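Local coordinates for hypothetical protein PH0435 (Pyrococcus horikoshii, PDB 2YV4) that is of uncharacterised function but forms the C-terminal Sua5 domain of a probable threonylcarbamoyl-AMP synthase, a family that works in tRNA modification, at residues G31-V36 with A71-V76. Residues are numbered along the deposited sequence; the frame is centred on the assembly and turned at random.
Sequences GKKVGV and AGVDVV
Lys33 and Asp74 meet where two parallel strands, 34-38 and 75-81, begin side by side in the five-stranded sheet of this alpha/beta domain, each just after a helix closed by a glycine Schellman motif, Gly31 and Gly72. The Asp74 carboxylate takes the Lys33 N-H on the anti side of OD2, at 2.7 Å from N to OD2 and almost straight (173°). In return, Lys33 O receives Asp74 N at 2.9 Å, on a bent path, and Val75 N more weakly. A water gives one proton to Gly31 O and one to Asp74 OD2, so that OD2 is gripped twice. The Lys32 chain crosses Asp74 at about a right angle, its CD 3.8 Å from Asp74 CB. Lys33 runs extended from a CG anti to the backbone N (chi1 -175°), and its NZ reaches Ala71 O at 2.8 Å, at the helix end. An alanine here would probably leave the Ala71 carbonyl without its ammonium partner. Further along, Gly35 N pairs with Val75 O as the next rung of the parallel ladder, though the place of that oxygen is less certain. Val34 and Val75 pack against helix 13-29, while Val73 and Val76 face helix 54-70; beyond strand 34-38, strand 46-49 continues the sheet, Glu46 bonding to Val34 through the backbone, while the Asp45 side chain accepts Val34 N from the preceding loop.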
loop_
_atom_site.group_PDB
_atom_site.type_symbol
_atom_site.label_atom_id
_atom_site.label_comp_id
_atom_site.label_asym_id
_atom_site.label_seq_id
_atom_site.Cartn_x
_atom_site.Cartn_y
_atom_site.Cartn_z
ATOM N N GLY A 31 -4.433 2.706 16.977
ATOM C CA GLY A 31 -4.229 4.144 16.988
ATOM C C GLY A 31 -3.371 4.711 15.871
ATOM O O GLY A 31 -3.082 5.908 15.855
ATOM N N LYS A 32 -2.956 3.864 14.937
ATOM C CA LYS A 32 -2.137 4.316 13.822
ATOM C C LYS A 32 -3.005 4.888 12.705
ATOM O O LYS A 32 -4.030 4.303 12.342
ATOM C CB LYS A 32 -1.323 3.153 13.254
ATOM C CG LYS A 32 -0.360 2.516 14.229
ATOM C CD LYS A 32 0.794 3.446 14.550
ATOM C CE LYS A 32 1.755 2.772 15.509
ATOM N NZ LYS A 32 2.198 1.456 14.963
ATOM N N LYS A 33 -2.610 6.043 12.178
ATOM C CA LYS A 33 -3.334 6.635 11.061
ATOM C C LYS A 33 -2.783 5.822 9.892
ATOM O O LYS A 33 -1.570 5.774 9.683
ATOM C CB LYS A 33 -2.984 8.118 10.910
ATOM C CG LYS A 33 -3.784 8.836 9.835
ATOM C CD LYS A 33 -3.443 10.320 9.785
ATOM C CE LYS A 33 -4.277 11.036 8.729
ATOM N NZ LYS A 33 -4.061 12.512 8.744
ATOM N N VAL A 34 -3.667 5.169 9.146
ATOM C CA VAL A 34 -3.239 4.311 8.048
ATOM C C VAL A 34 -3.676 4.740 6.651
ATOM O O VAL A 34 -4.805 5.186 6.430
ATOM C CB VAL A 34 -3.706 2.855 8.311
ATOM C CG1 VAL A 34 -5.185 2.834 8.572
ATOM C CG2 VAL A 34 -3.362 1.960 7.128
ATOM N N GLY A 35 -2.755 4.594 5.707
ATOM C CA GLY A 35 -3.036 4.953 4.331
ATOM C C GLY A 35 -2.845 3.749 3.432
ATOM O O GLY A 35 -2.027 2.871 3.707
ATOM N N VAL A 36 -3.625 3.687 2.365
ATOM C CA VAL A 36 -3.512 2.592 1.429
ATOM C C VAL A 36 -3.223 3.131 0.040
ATOM O O VAL A 36 -3.854 4.086 -0.413
ATOM C CB VAL A 36 -4.811 1.761 1.361
ATOM C CG1 VAL A 36 -4.805 0.879 0.098
ATOM C CG2 VAL A 36 -4.942 0.899 2.611
ATOM N N ALA A 71 0.235 13.878 4.543
ATOM C CA ALA A 71 -0.965 13.630 5.336
ATOM C C ALA A 71 -0.647 13.147 6.752
ATOM O O ALA A 71 -1.548 12.967 7.568
ATOM C CB ALA A 71 -1.856 12.612 4.631
ATOM N N GLY A 72 0.632 12.931 7.039
ATOM C CA GLY A 72 1.027 12.487 8.368
ATOM C C GLY A 72 0.660 11.060 8.748
ATOM O O GLY A 72 0.563 10.730 9.934
ATOM N N VAL A 73 0.452 10.204 7.755
ATOM C CA VAL A 73 0.108 8.813 8.033
ATOM C C VAL A 73 1.256 8.078 8.737
ATOM O O VAL A 73 2.424 8.283 8.408
ATOM C CB VAL A 73 -0.250 8.064 6.726
ATOM C CG1 VAL A 73 -0.312 6.580 6.979
ATOM C CG2 VAL A 73 -1.593 8.556 6.204
ATOM N N ASP A 74 0.911 7.226 9.700
ATOM C CA ASP A 74 1.890 6.447 10.459
ATOM C C ASP A 74 2.367 5.217 9.687
ATOM O O ASP A 74 3.553 4.874 9.710
ATOM C CB ASP A 74 1.284 5.991 11.790
ATOM C CG ASP A 74 0.873 7.152 12.668
ATOM O OD1 ASP A 74 1.734 8.014 12.949
ATOM O OD2 ASP A 74 -0.307 7.204 13.076
ATOM N N VAL A 75 1.434 4.553 9.010
ATOM C CA VAL A 75 1.754 3.360 8.234
ATOM C C VAL A 75 1.070 3.397 6.870
ATOM O O VAL A 75 -0.101 3.761 6.760
ATOM C CB VAL A 75 1.311 2.080 8.977
ATOM C CG1 VAL A 75 1.646 0.842 8.152
ATOM C CG2 VAL A 75 1.992 2.014 10.335
ATOM N N VAL A 76 1.817 3.025 5.836
ATOM C CA VAL A 76 1.304 2.997 4.474
ATOM C C VAL A 76 1.300 1.557 3.989
ATOM O O VAL A 76 2.322 0.881 4.034
ATOM C CB VAL A 76 2.189 3.833 3.509
ATOM C CG1 VAL A 76 1.724 3.644 2.063
ATOM C CG2 VAL A 76 2.122 5.305 3.880
HETATM O O HOH W 1 -0.777 7.199 15.638
#